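Local atomic coordinates of protein (o6-methylguanine-dna methyltransferase) (Thermococcus kodakarensis, PDB entry 1MGT), a protein that repairs O6-methylguanine and O4-methylthymine in DNA by transferring the methyl group irreversibly to one of its own cysteines, a suicide reaction. Residues K66-K69 against V70-E74; F92-K95 against V96-L100; Y112-L115 against A116-L119; F162-E165 against I166-V169. All coordinates share one frame; numbering follows the deposited sequence.

Interaction 1: residues K66-K69 against V70-E74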
ATOM      1  N   LYS A  66       5.825  -8.876  -8.392  1.00 15.00           N
ATOM      2  CA  LYS A  66       6.774  -7.786  -8.041  1.00 16.79           C
ATOM      3  C   LYS A  66       6.407  -7.218  -6.675  1.00 15.10           C
ATOM      4  O   LYS A  66       7.282  -6.969  -5.837  1.00 14.82           O
ATOM      5  CB  LYS A  66       6.753  -6.687  -9.081  1.00 20.69           C
ATOM      6  CG  LYS A  66       7.447  -7.049 -10.391  1.00 25.48           C
ATOM      7  CD  LYS A  66       7.255  -5.869 -11.342  1.00 29.15           C
ATOM      8  CE  LYS A  66       7.969  -6.086 -12.673  1.00 30.91           C
ATOM      9  NZ  LYS A  66       7.580  -4.948 -13.588  1.00 33.98           N
ATOM     10  N   VAL A  67       5.113  -7.032  -6.425  1.00 12.39           N
ATOM     11  CA  VAL A  67       4.646  -6.551  -5.138  1.00 12.09           C
ATOM     12  C   VAL A  67       5.044  -7.553  -4.049  1.00 12.44           C
ATOM     13  O   VAL A  67       5.517  -7.155  -2.986  1.00 13.17           O
ATOM     14  CB  VAL A  67       3.151  -6.267  -5.107  1.00 11.14           C
ATOM     15  CG1 VAL A  67       2.685  -5.896  -3.701  1.00  8.54           C
ATOM     16  CG2 VAL A  67       2.793  -5.169  -6.111  1.00 11.77           C
ATOM     17  N   PHE A  68       4.891  -8.869  -4.273  1.00 11.93           N
ATOM     18  CA  PHE A  68       5.283  -9.865  -3.298  1.00 13.08           C
ATOM     19  C   PHE A  68       6.782  -9.770  -2.977  1.00 14.12           C
ATOM     20  O   PHE A  68       7.163  -9.954  -1.814  1.00 13.32           O
ATOM     21  CB  PHE A  68       4.964 -11.279  -3.819  1.00 12.92           C
ATOM     22  CG  PHE A  68       5.290 -12.367  -2.830  1.00 15.60           C
ATOM     23  CD1 PHE A  68       4.578 -12.509  -1.671  1.00 16.09           C
ATOM     24  CD2 PHE A  68       6.334 -13.241  -3.123  1.00 16.13           C
ATOM     25  CE1 PHE A  68       4.881 -13.513  -0.765  1.00 18.52           C
ATOM     26  CE2 PHE A  68       6.647 -14.256  -2.226  1.00 17.89           C
ATOM     27  CZ  PHE A  68       5.925 -14.382  -1.057  1.00 17.92           C
ATOM     28  N   LYS A  69       7.606  -9.499  -3.983  1.00 14.38           N
ATOM     29  CA  LYS A  69       9.050  -9.356  -3.763  1.00 15.15           C
ATOM     30  C   LYS A  69       9.325  -8.159  -2.846  1.00 15.00           C
ATOM     31  O   LYS A  69      10.270  -8.230  -2.045  1.00 15.19           O
ATOM     32  CB  LYS A  69       9.779  -9.175  -5.086  1.00 17.17           C
ATOM     33  CG  LYS A  69       9.959 -10.521  -5.817  1.00 21.86           C
ATOM     34  CD  LYS A  69      10.600 -10.243  -7.166  1.00 26.29           C
ATOM     35  CE  LYS A  69      10.748 -11.505  -8.012  1.00 29.39           C
ATOM     36  NZ  LYS A  69      11.516 -11.154  -9.258  1.00 32.51           N
ATOM     37  N   VAL A  70       8.534  -7.084  -2.972  1.00 12.48           N
ATOM     38  CA  VAL A  70       8.767  -5.956  -2.040  1.00 14.08           C
ATOM     39  C   VAL A  70       8.346  -6.379  -0.646  1.00 13.83           C
ATOM     40  O   VAL A  70       9.008  -6.136   0.377  1.00 13.13           O
ATOM     41  CB  VAL A  70       7.941  -4.726  -2.503  1.00 13.96           C
ATOM     42  CG1 VAL A  70       8.020  -3.616  -1.458  1.00 14.12           C
ATOM     43  CG2 VAL A  70       8.474  -4.256  -3.840  1.00 14.11           C
ATOM     44  N   LEU A  71       7.192  -7.056  -0.512  1.00 12.73           N
ATOM     45  CA  LEU A  71       6.680  -7.513   0.750  1.00 13.73           C
ATOM     46  C   LEU A  71       7.698  -8.372   1.519  1.00 15.29           C
ATOM     47  O   LEU A  71       7.847  -8.170   2.732  1.00 15.09           O
ATOM     48  CB  LEU A  71       5.410  -8.385   0.539  1.00 14.36           C
ATOM     49  CG  LEU A  71       4.564  -8.705   1.769  1.00 17.02           C
ATOM     50  CD1 LEU A  71       3.106  -9.001   1.366  1.00 19.33           C
ATOM     51  CD2 LEU A  71       5.108  -9.903   2.522  1.00 18.82           C
ATOM     52  N   ILE A  72       8.359  -9.302   0.835  1.00 14.42           N
ATOM     53  CA  ILE A  72       9.305 -10.180   1.529  1.00 16.28           C
ATOM     54  C   ILE A  72      10.708  -9.613   1.592  1.00 17.70           C
ATOM     55  O   ILE A  72      11.617 -10.291   2.105  1.00 19.96           O
ATOM     56  CB  ILE A  72       9.302 -11.612   0.946  1.00 16.60           C
ATOM     57  CG1 ILE A  72       9.790 -11.614  -0.486  1.00 17.63           C
ATOM     58  CG2 ILE A  72       7.908 -12.226   1.056  1.00 16.65           C
ATOM     59  CD1 ILE A  72       9.904 -13.018  -1.101  1.00 20.13           C
ATOM     60  N   GLY A  73      10.937  -8.406   1.102  1.00 18.11           N
ATOM     61  CA  GLY A  73      12.204  -7.741   1.143  1.00 21.47           C
ATOM     62  C   GLY A  73      13.208  -8.063   0.081  1.00 23.29           C
ATOM     63  O   GLY A  73      14.392  -7.775   0.286  1.00 22.95           O
ATOM     64  N   GLU A  74      12.797  -8.656  -1.034  1.00 22.22           N
ATOM     65  CA  GLU A  74      13.697  -8.992  -2.131  1.00 24.44           C
ATOM     66  C   GLU A  74      13.941  -7.775  -3.019  1.00 25.20           C
ATOM     67  O   GLU A  74      14.940  -7.660  -3.732  1.00 25.22           O
ATOM     68  CB  GLU A  74      13.086 -10.106  -3.001  1.00 25.75           C
ATOM     69  CG  GLU A  74      13.039 -11.457  -2.327  1.00 28.50           C
ATOM     70  CD  GLU A  74      14.395 -12.153  -2.289  1.00 29.85           C
ATOM     71  OE1 GLU A  74      14.587 -12.988  -1.399  1.00 29.85           O
ATOM     72  OE2 GLU A  74      15.266 -11.868  -3.141  1.00 32.87           O
TER
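Ile72 lays its CG2 methyl over one face of the Phe68 ring, one turn back along helix 63-71, just where that helix ends in a Schellman motif. CG2 stands 3.6 Å from Phe68 CZ, displaced from the ring centre toward the rim, a CH-pi contact 25° off the ring normal. The delta methyl joins it, with Ile72 CD1 3.7 Å from Phe68 CE2. The ring reaches forward to Ile72, its CG anti to the backbone N (chi1 -177°), although the CB of Phe68 leaves its backbone away from residues 70-74. An alanine in place of Ile72 would take away both methyls and is likely to leave the ring face without its cover on this side, freer to shift. Elsewhere the ring stacks with Phe7 and touches Ile16 of strand 12-20, so the helix end is tied to the N-terminal sheet. Val70 N and Leu71 N continue the helical bonding to Lys66 O and Val67 O, and Ile72 N bonds to Phe68 O at 3.0 Å. Gly73 then turns the chain with a positive phi of 83°, a conformation that favours glycine. Beyond the turn, Glu74 N closes the motif on Lys69 O at 2.8 Å, while Glu74 CB lies 4.0 Å from Lys69 CB.

Interaction 2: residues F92-K95 against V96-L100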
ATOM      1  N   PHE A  92      -0.137  16.717  -2.651  1.00 11.35           N
ATOM      2  CA  PHE A  92       0.216  16.563  -1.239  1.00 11.77           C
ATOM      3  C   PHE A  92       0.397  15.070  -0.917  1.00 12.88           C
ATOM      4  O   PHE A  92       1.367  14.622  -0.338  1.00 11.40           O
ATOM      5  CB  PHE A  92      -0.833  17.126  -0.297  1.00 13.08           C
ATOM      6  CG  PHE A  92      -0.589  16.765   1.146  1.00 13.00           C
ATOM      7  CD1 PHE A  92       0.523  17.302   1.795  1.00 15.61           C
ATOM      8  CD2 PHE A  92      -1.454  15.977   1.858  1.00 13.85           C
ATOM      9  CE1 PHE A  92       0.754  16.998   3.121  1.00 14.08           C
ATOM     10  CE2 PHE A  92      -1.223  15.662   3.179  1.00 15.92           C
ATOM     11  CZ  PHE A  92      -0.110  16.177   3.806  1.00 14.70           C
ATOM     12  N   GLU A  93      -0.628  14.264  -1.298  1.00 11.30           N
ATOM     13  CA  GLU A  93      -0.519  12.830  -1.035  1.00 11.87           C
ATOM     14  C   GLU A  93       0.724  12.247  -1.653  1.00 11.21           C
ATOM     15  O   GLU A  93       1.424  11.448  -1.030  1.00 10.95           O
ATOM     16  CB  GLU A  93      -1.788  12.100  -1.558  1.00 10.57           C
ATOM     17  CG  GLU A  93      -3.023  12.454  -0.727  1.00 12.40           C
ATOM     18  CD  GLU A  93      -4.328  12.166  -1.467  1.00 12.93           C
ATOM     19  OE1 GLU A  93      -4.266  11.721  -2.638  1.00 11.68           O
ATOM     20  OE2 GLU A  93      -5.399  12.388  -0.861  1.00 14.08           O
ATOM     21  N   LYS A  94       1.056  12.600  -2.893  1.00 10.31           N
ATOM     22  CA  LYS A  94       2.225  12.101  -3.563  1.00 11.16           C
ATOM     23  C   LYS A  94       3.503  12.440  -2.778  1.00 11.67           C
ATOM     24  O   LYS A  94       4.379  11.581  -2.667  1.00 10.97           O
ATOM     25  CB  LYS A  94       2.381  12.693  -4.971  1.00 12.49           C
ATOM     26  CG  LYS A  94       3.626  12.219  -5.722  1.00 13.58           C
ATOM     27  CD  LYS A  94       3.422  12.506  -7.223  1.00 17.37           C
ATOM     28  CE  LYS A  94       4.636  12.011  -8.012  1.00 21.46           C
ATOM     29  NZ  LYS A  94       4.693  12.700  -9.340  1.00 26.77           N
ATOM     30  N   LYS A  95       3.562  13.662  -2.287  1.00 13.49           N
ATOM     31  CA  LYS A  95       4.731  14.127  -1.508  1.00 15.58           C
ATOM     32  C   LYS A  95       4.904  13.266  -0.268  1.00 12.16           C
ATOM     33  O   LYS A  95       6.005  12.806   0.055  1.00 11.78           O
ATOM     34  CB  LYS A  95       4.557  15.592  -1.139  1.00 18.42           C
ATOM     35  CG  LYS A  95       5.598  16.216  -0.207  1.00 22.50           C
ATOM     36  CD  LYS A  95       5.007  17.519   0.358  1.00 26.26           C
ATOM     37  CE  LYS A  95       6.004  18.316   1.178  1.00 29.62           C
ATOM     38  NZ  LYS A  95       5.280  19.242   2.127  1.00 32.05           N
ATOM     39  N   VAL A  96       3.794  13.017   0.417  1.00 11.04           N
ATOM     40  CA  VAL A  96       3.865  12.163   1.613  1.00 12.00           C
ATOM     41  C   VAL A  96       4.292  10.759   1.232  1.00 11.71           C
ATOM     42  O   VAL A  96       5.199  10.167   1.857  1.00  9.23           O
ATOM     43  CB  VAL A  96       2.514  12.160   2.344  1.00 11.98           C
ATOM     44  CG1 VAL A  96       2.457  11.079   3.426  1.00 13.06           C
ATOM     45  CG2 VAL A  96       2.180  13.531   2.907  1.00 14.97           C
ATOM     46  N   TYR A  97       3.669  10.161   0.200  1.00  9.81           N
ATOM     47  CA  TYR A  97       4.014   8.797  -0.194  1.00  9.64           C
ATOM     48  C   TYR A  97       5.465   8.628  -0.603  1.00 10.03           C
ATOM     49  O   TYR A  97       6.161   7.672  -0.274  1.00  9.18           O
ATOM     50  CB  TYR A  97       3.111   8.279  -1.360  1.00  8.75           C
ATOM     51  CG  TYR A  97       1.644   8.310  -1.020  1.00  9.31           C
ATOM     52  CD1 TYR A  97       1.168   8.285   0.278  1.00  7.41           C
ATOM     53  CD2 TYR A  97       0.670   8.347  -2.042  1.00  9.76           C
ATOM     54  CE1 TYR A  97      -0.163   8.323   0.603  1.00  9.04           C
ATOM     55  CE2 TYR A  97      -0.676   8.391  -1.724  1.00  8.15           C
ATOM     56  CZ  TYR A  97      -1.104   8.376  -0.428  1.00  8.88           C
ATOM     57  OH  TYR A  97      -2.445   8.437  -0.110  1.00  9.36           O
ATOM     58  N   GLU A  98       5.987   9.582  -1.378  1.00 11.27           N
ATOM     59  CA  GLU A  98       7.380   9.500  -1.796  1.00 12.64           C
ATOM     60  C   GLU A  98       8.332   9.651  -0.599  1.00 12.75           C
ATOM     61  O   GLU A  98       9.299   8.893  -0.523  1.00 11.59           O
ATOM     62  CB  GLU A  98       7.686  10.594  -2.822  1.00 15.64           C
ATOM     63  CG  GLU A  98       7.086  10.293  -4.195  1.00 18.79           C
ATOM     64  CD  GLU A  98       7.381  11.377  -5.215  1.00 23.71           C
ATOM     65  OE1 GLU A  98       7.374  11.041  -6.413  1.00 26.89           O
ATOM     66  OE2 GLU A  98       7.591  12.545  -4.829  1.00 24.85           O
ATOM     67  N   TRP A  99       8.052  10.605   0.279  1.00 14.15           N
ATOM     68  CA  TRP A  99       8.997  10.778   1.429  1.00 14.45           C
ATOM     69  C   TRP A  99       9.048   9.528   2.261  1.00 13.31           C
ATOM     70  O   TRP A  99      10.098   9.022   2.678  1.00 12.54           O
ATOM     71  CB  TRP A  99       8.567  11.998   2.263  1.00 15.27           C
ATOM     72  CG  TRP A  99       9.647  12.387   3.255  1.00 16.23           C
ATOM     73  CD1 TRP A  99      10.637  13.308   3.032  1.00 17.04           C
ATOM     74  CD2 TRP A  99       9.848  11.862   4.568  1.00 16.45           C
ATOM     75  NE1 TRP A  99      11.447  13.397   4.157  1.00 17.30           N
ATOM     76  CE2 TRP A  99      10.987  12.525   5.104  1.00 17.21           C
ATOM     77  CE3 TRP A  99       9.192  10.930   5.357  1.00 17.17           C
ATOM     78  CZ2 TRP A  99      11.468  12.258   6.390  1.00 17.48           C
ATOM     79  CZ3 TRP A  99       9.666  10.653   6.635  1.00 17.61           C
ATOM     80  CH2 TRP A  99      10.790  11.341   7.127  1.00 17.14           C
ATOM     81  N   LEU A 100       7.863   8.979   2.556  1.00 12.85           N
ATOM     82  CA  LEU A 100       7.739   7.761   3.340  1.00 12.22           C
ATOM     83  C   LEU A 100       8.483   6.607   2.692  1.00 11.70           C
ATOM     84  O   LEU A 100       9.220   5.835   3.338  1.00 12.40           O
ATOM     85  CB  LEU A 100       6.230   7.431   3.451  1.00 13.30           C
ATOM     86  CG  LEU A 100       5.864   6.182   4.219  1.00 18.06           C
ATOM     87  CD1 LEU A 100       6.307   6.343   5.697  1.00 15.26           C
ATOM     88  CD2 LEU A 100       4.361   5.921   4.141  1.00 16.68           C
TER
HETATM   89  O   HOH W   1      -4.026   9.015  -2.642  1.00 15.20           O
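Helix 91-103 carries Phe92 and Val96 one turn apart, and the CG2 methyl of Val96 sits over one face of the Phe92 ring. It approaches Phe92 CZ to 3.6 Å, offset toward the rim, in a CH-pi contact 23° off the ring normal. The two side chains are set obliquely, and Ala125 and Met130 of helix 123-131 touch Phe92 and Val96 respectively. On another flank Tyr97 folds back over the preceding turn: with its CG beside the backbone N (chi1 -58°), the ring is laid over the carbonyl of Glu93, whose O stands 3.1 Å from Tyr97 CG. That same oxygen receives the nearly straight bond from Tyr97 N, so it meets the NH and the ring face of one residue. The extended Glu93 chain runs beside the ring in the same direction, its carboxylate plane 22° from the ring plane. This helix belongs to the DNA-binding domain of the MGMT family, and the Tyr97 side chain lies about 6 Å from that of Cys141, the inferred methyl acceptor. A water bridges the two polar ends, donating to Glu93 OE1 at 2.7 Å and to Tyr97 OH at 3.0 Å in the plane of the ring. Glu93 OE1 also forms a salt bridge with Arg50, while Tyr97 OH is hydrogen-bonded to Ala129 O. The Lys94 methylenes, not its ammonium, meet the Glu98 carboxylate: Lys94 CE lies 3.3 Å from Glu98 OE1, while Lys94 NZ is 4.3 Å from that oxygen, beyond salt-bridge range.

Interaction 3: residues Y112-L115 against A116-L119; sequences YGDL and AKAL. With SO4 (sulfate ion), chain B.
Two waters, and no direct ion pair, link the ammonium group of Lys117 to the turn before it. One donates to Gly113 O and accepts from Lys117 NZ at 3.0 Å; the other spans Asp114 OD1 and Lys117 NZ at 2.7 Å from each. The Lys117 chain, bent at its last torsion (chi4 128°), passes along the carbonyl of Gly113, with CD 3.6 Å from that O. The opposite charge of Asp114 stays apart, its OD1 4.9 Å from Lys117 NZ. At the start of the helix a sulfate, probably from the crystallisation liquor, accepts a bond from Gly113 N at its O4, while its O1 comes to the edge of the Tyr112 ring, 3.2 Å from CD1. His147 ND1 is a further partner of the anion. On the inner flank Leu115 and Leu119 run side by side, CD1 to CD2 3.8 Å, where Trp99 of helix 91-103 also packs. Sulfate bound by a first-turn NH is characteristic of a helix N-terminus, here that of helix 112-118, the first helix of the helix-turn-helix motif of the DNA-binding domain.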
ATOM      1  N   TYR A 112       2.801   8.981  13.477  1.00 12.40           N
ATOM      2  CA  TYR A 112       2.064   9.932  12.651  1.00 13.41           C
ATOM      3  C   TYR A 112       2.621  11.352  12.942  1.00 13.54           C
ATOM      4  O   TYR A 112       2.815  12.129  12.040  1.00 12.18           O
ATOM      5  CB  TYR A 112       0.584   9.996  13.011  1.00 15.91           C
ATOM      6  CG  TYR A 112      -0.162   8.762  12.549  1.00 19.72           C
ATOM      7  CD1 TYR A 112      -0.407   7.744  13.461  1.00 23.60           C
ATOM      8  CD2 TYR A 112      -0.594   8.619  11.241  1.00 22.50           C
ATOM      9  CE1 TYR A 112      -1.079   6.604  13.076  1.00 26.21           C
ATOM     10  CE2 TYR A 112      -1.273   7.478  10.846  1.00 25.47           C
ATOM     11  CZ  TYR A 112      -1.504   6.484  11.770  1.00 28.33           C
ATOM     12  OH  TYR A 112      -2.178   5.334  11.408  1.00 31.14           O
ATOM     13  N   GLY A 113       2.800  11.626  14.250  1.00 12.26           N
ATOM     14  CA  GLY A 113       3.308  12.921  14.651  1.00 12.33           C
ATOM     15  C   GLY A 113       4.683  13.254  14.104  1.00 10.47           C
ATOM     16  O   GLY A 113       4.891  14.405  13.692  1.00 12.28           O
ATOM     17  N   ASP A 114       5.635  12.326  14.114  1.00  9.89           N
ATOM     18  CA  ASP A 114       6.984  12.581  13.619  1.00 10.82           C
ATOM     19  C   ASP A 114       6.989  12.731  12.104  1.00 12.15           C
ATOM     20  O   ASP A 114       7.737  13.526  11.544  1.00 11.97           O
ATOM     21  CB  ASP A 114       7.947  11.449  14.033  1.00 11.98           C
ATOM     22  CG  ASP A 114       8.178  11.487  15.554  1.00 15.00           C
ATOM     23  OD1 ASP A 114       7.829  12.486  16.194  1.00 16.85           O
ATOM     24  OD2 ASP A 114       8.700  10.491  16.069  1.00 16.53           O
ATOM     25  N   LEU A 115       6.096  11.969  11.439  1.00  9.63           N
ATOM     26  CA  LEU A 115       6.039  12.089   9.961  1.00 12.47           C
ATOM     27  C   LEU A 115       5.503  13.467   9.596  1.00 11.08           C
ATOM     28  O   LEU A 115       6.020  14.133   8.684  1.00 12.55           O
ATOM     29  CB  LEU A 115       5.156  10.963   9.407  1.00 12.95           C
ATOM     30  CG  LEU A 115       4.905  10.970   7.898  1.00 14.62           C
ATOM     31  CD1 LEU A 115       6.202  10.921   7.115  1.00 14.11           C
ATOM     32  CD2 LEU A 115       4.050   9.732   7.531  1.00 15.26           C
ATOM     33  N   ALA A 116       4.496  13.934  10.332  1.00 10.35           N
ATOM     34  CA  ALA A 116       3.912  15.238  10.101  1.00 11.75           C
ATOM     35  C   ALA A 116       4.958  16.336  10.336  1.00 12.95           C
ATOM     36  O   ALA A 116       5.076  17.285   9.558  1.00 12.93           O
ATOM     37  CB  ALA A 116       2.717  15.489  10.992  1.00 12.34           C
ATOM     38  N   LYS A 117       5.729  16.192  11.426  1.00 12.85           N
ATOM     39  CA  LYS A 117       6.747  17.210  11.704  1.00 14.66           C
ATOM     40  C   LYS A 117       7.791  17.281  10.619  1.00 14.35           C
ATOM     41  O   LYS A 117       8.236  18.384  10.227  1.00 13.64           O
ATOM     42  CB  LYS A 117       7.415  16.912  13.077  1.00 16.74           C
ATOM     43  CG  LYS A 117       6.600  17.511  14.202  1.00 22.62           C
ATOM     44  CD  LYS A 117       6.793  16.796  15.533  1.00 27.99           C
ATOM     45  CE  LYS A 117       5.803  17.392  16.549  1.00 29.86           C
ATOM     46  NZ  LYS A 117       5.011  16.308  17.194  1.00 31.44           N
ATOM     47  N   ALA A 118       8.171  16.138  10.050  1.00 13.58           N
ATOM     48  CA  ALA A 118       9.176  16.093   9.011  1.00 13.68           C
ATOM     49  C   ALA A 118       8.719  16.784   7.727  1.00 15.79           C
ATOM     50  O   ALA A 118       9.556  17.310   6.999  1.00 15.48           O
ATOM     51  CB  ALA A 118       9.563  14.649   8.669  1.00 14.62           C
ATOM     52  N   LEU A 119       7.417  16.799   7.502  1.00 12.33           N
ATOM     53  CA  LEU A 119       6.876  17.389   6.269  1.00 14.83           C
ATOM     54  C   LEU A 119       6.181  18.708   6.489  1.00 15.63           C
ATOM     55  O   LEU A 119       5.457  19.194   5.599  1.00 14.59           O
ATOM     56  CB  LEU A 119       5.885  16.336   5.742  1.00 16.30           C
ATOM     57  CG  LEU A 119       6.321  15.349   4.668  1.00 21.07           C
ATOM     58  CD1 LEU A 119       7.796  15.262   4.411  1.00 20.36           C
ATOM     59  CD2 LEU A 119       5.701  13.985   4.942  1.00 19.53           C
TER
HETATM   60  S   SO4 B 301       0.638  10.125  17.190  1.00 26.51           S
HETATM   61  O1  SO4 B 301      -0.244   9.470  16.124  1.00 31.98           O
HETATM   62  O2  SO4 B 301       0.606   9.218  18.369  1.00 27.14           O
HETATM   63  O3  SO4 B 301       0.040  11.452  17.460  1.00 29.31           O
HETATM   64  O4  SO4 B 301       2.017  10.258  16.681  1.00 27.09           O
HETATM   65  O   HOH W   2       3.242  16.339  14.795  1.00 39.20           O
HETATM   66  O   HOH W   3       5.838  13.733  17.463  1.00 28.32           O

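Interaction 4: residues F162-E165 against I166-V169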
ATOM      1  N   PHE A 162       1.095  -8.293  10.581  1.00 18.32           N
ATOM      2  CA  PHE A 162       1.759  -9.296   9.766  1.00 18.33           C
ATOM      3  C   PHE A 162       2.909  -8.688   8.978  1.00 17.44           C
ATOM      4  O   PHE A 162       4.013  -9.252   8.886  1.00 16.88           O
ATOM      5  CB  PHE A 162       0.729  -9.958   8.846  1.00 19.17           C
ATOM      6  CG  PHE A 162       1.343 -10.752   7.738  1.00 21.80           C
ATOM      7  CD1 PHE A 162       1.873 -11.999   7.971  1.00 23.44           C
ATOM      8  CD2 PHE A 162       1.383 -10.214   6.454  1.00 22.40           C
ATOM      9  CE1 PHE A 162       2.449 -12.721   6.930  1.00 24.23           C
ATOM     10  CE2 PHE A 162       1.946 -10.933   5.419  1.00 23.95           C
ATOM     11  CZ  PHE A 162       2.477 -12.179   5.667  1.00 24.59           C
ATOM     12  N   LEU A 163       2.644  -7.520   8.362  1.00 14.53           N
ATOM     13  CA  LEU A 163       3.659  -6.835   7.619  1.00 14.46           C
ATOM     14  C   LEU A 163       4.800  -6.397   8.568  1.00 14.03           C
ATOM     15  O   LEU A 163       5.950  -6.582   8.203  1.00 14.36           O
ATOM     16  CB  LEU A 163       3.126  -5.603   6.882  1.00 15.83           C
ATOM     17  CG  LEU A 163       2.152  -5.964   5.706  1.00 16.33           C
ATOM     18  CD1 LEU A 163       1.705  -4.686   5.029  1.00 16.97           C
ATOM     19  CD2 LEU A 163       2.850  -6.919   4.759  1.00 17.95           C
ATOM     20  N   LEU A 164       4.460  -5.872   9.737  1.00 13.56           N
ATOM     21  CA  LEU A 164       5.557  -5.450  10.646  1.00 16.06           C
ATOM     22  C   LEU A 164       6.376  -6.634  11.099  1.00 16.70           C
ATOM     23  O   LEU A 164       7.612  -6.566  11.166  1.00 18.46           O
ATOM     24  CB  LEU A 164       5.003  -4.646  11.822  1.00 13.44           C
ATOM     25  CG  LEU A 164       4.480  -3.245  11.396  1.00 15.49           C
ATOM     26  CD1 LEU A 164       3.733  -2.564  12.525  1.00 15.83           C
ATOM     27  CD2 LEU A 164       5.643  -2.392  10.894  1.00 17.77           C
ATOM     28  N   GLU A 165       5.717  -7.745  11.398  1.00 18.07           N
ATOM     29  CA  GLU A 165       6.417  -8.945  11.849  1.00 20.53           C
ATOM     30  C   GLU A 165       7.398  -9.454  10.824  1.00 21.50           C
ATOM     31  O   GLU A 165       8.560  -9.789  11.111  1.00 19.89           O
ATOM     32  CB  GLU A 165       5.381 -10.026  12.217  1.00 24.72           C
ATOM     33  CG  GLU A 165       6.047 -11.402  12.355  1.00 31.08           C
ATOM     34  CD  GLU A 165       5.174 -12.405  13.075  1.00 34.76           C
ATOM     35  OE1 GLU A 165       5.745 -13.212  13.848  1.00 37.23           O
ATOM     36  OE2 GLU A 165       3.940 -12.384  12.871  1.00 37.62           O
ATOM     37  N   ILE A 166       6.969  -9.492   9.563  1.00 19.68           N
ATOM     38  CA  ILE A 166       7.760  -9.924   8.429  1.00 20.50           C
ATOM     39  C   ILE A 166       9.006  -9.079   8.251  1.00 18.52           C
ATOM     40  O   ILE A 166      10.053  -9.525   7.777  1.00 18.58           O
ATOM     41  CB  ILE A 166       6.870  -9.801   7.160  1.00 24.30           C
ATOM     42  CG1 ILE A 166       5.944 -11.013   7.049  1.00 27.78           C
ATOM     43  CG2 ILE A 166       7.662  -9.570   5.901  1.00 26.19           C
ATOM     44  CD1 ILE A 166       6.572 -12.259   6.472  1.00 30.32           C
ATOM     45  N   GLU A 167       8.892  -7.787   8.564  1.00 17.06           N
ATOM     46  CA  GLU A 167       9.992  -6.852   8.446  1.00 16.50           C
ATOM     47  C   GLU A 167      10.902  -6.830   9.676  1.00 18.51           C
ATOM     48  O   GLU A 167      11.856  -6.038   9.708  1.00 19.71           O
ATOM     49  CB  GLU A 167       9.408  -5.426   8.225  1.00 16.29           C
ATOM     50  CG  GLU A 167       8.736  -5.342   6.858  1.00 17.01           C
ATOM     51  CD  GLU A 167       8.157  -3.996   6.507  1.00 19.87           C
ATOM     52  OE1 GLU A 167       7.746  -3.803   5.331  1.00 17.12           O
ATOM     53  OE2 GLU A 167       8.109  -3.103   7.386  1.00 19.34           O
ATOM     54  N   GLY A 168      10.611  -7.606  10.686  1.00 20.68           N
ATOM     55  CA  GLY A 168      11.407  -7.705  11.891  1.00 24.63           C
ATOM     56  C   GLY A 168      11.145  -6.676  12.962  1.00 27.47           C
ATOM     57  O   GLY A 168      12.034  -6.428  13.803  1.00 28.77           O
ATOM     58  N   VAL A 169       9.973  -6.073  12.971  1.00 28.31           N
ATOM     59  CA  VAL A 169       9.607  -5.080  13.972  1.00 31.54           C
ATOM     60  C   VAL A 169       8.797  -5.781  15.069  1.00 34.19           C
ATOM     61  O   VAL A 169       7.687  -6.287  14.751  1.00 37.07           O
ATOM     62  CB  VAL A 169       8.771  -3.935  13.385  1.00 29.12           C
ATOM     63  CG1 VAL A 169       8.351  -2.948  14.457  1.00 30.16           C
ATOM     64  CG2 VAL A 169       9.532  -3.247  12.262  1.00 29.26           C
TER
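Phe162 presents one ring face to Ile166, the residue one turn ahead on helix 157-166. Ile166 CG1 lies 3.8 Å above the ring plane, toward the rim, and is 3.9 Å from Phe162 CE1; CD1 follows it, and the two side chains run alongside each other in the same direction. The CG1 branch comes to this face because it stands beside the backbone N, anti to the carbonyl carbon (chi1 -81°). With a serine at Ile166 the ring would probably lose this aliphatic cover, leaving a gap against the face. Arg12 and Val14 of strand 12-20 pack on Phe162 from elsewhere. Leu163 comes next, its carbonyl taking the NH of Glu167 at 3.2 Å while Glu167 CG passes 3.3 Å from the same oxygen. The Leu163 side chain itself turns to His142 and Tyr153, about 7 Å from the side chain of Cys141. Leu164 gives its carbonyl to Val169 N at 3.0 Å, and its CB also meets Val169 CB at 4.1 Å. Glu165 O accepts from Gly168 N, which stands well above the carbonyl plane and not on a lone pair. These last two bonds, with the positive phi of Gly168 (85°), make a Schellman motif that ends the helix. The carboxylate of Glu167 is held outside this turn: OE1 makes a salt bridge to Arg143 and a hydrogen bond with His142 NE2, consistent with the Cys-His-Glu network of this family, in which the glutamate probably positions the histidine next to the inferred nucleophile Cys141.

How the interactions relate
Interactions 1 and 4 both close helices with a Schellman glycine and touch each other, Leu71 CG lying 3.9 Å from Leu163 CD2, so the N-terminal part meets the C-terminal helix there. Interactions 2 and 3 meet through Trp99, whose CE3 is 3.5 Å from Leu115 CD1, joining two helices of the DNA-binding domain. Interactions 1, 2 and 4 share an aliphatic group over a phenylalanine face; interaction 3 instead has water bridges and a sulfate, and interaction 2 adds one bridging water. Each has a buried side and a solvent side; from the chain's centre, interactions 1 and 2 lie about 12 Å, interaction 4 about 15 Å and interaction 3 about 19 Å, between centres.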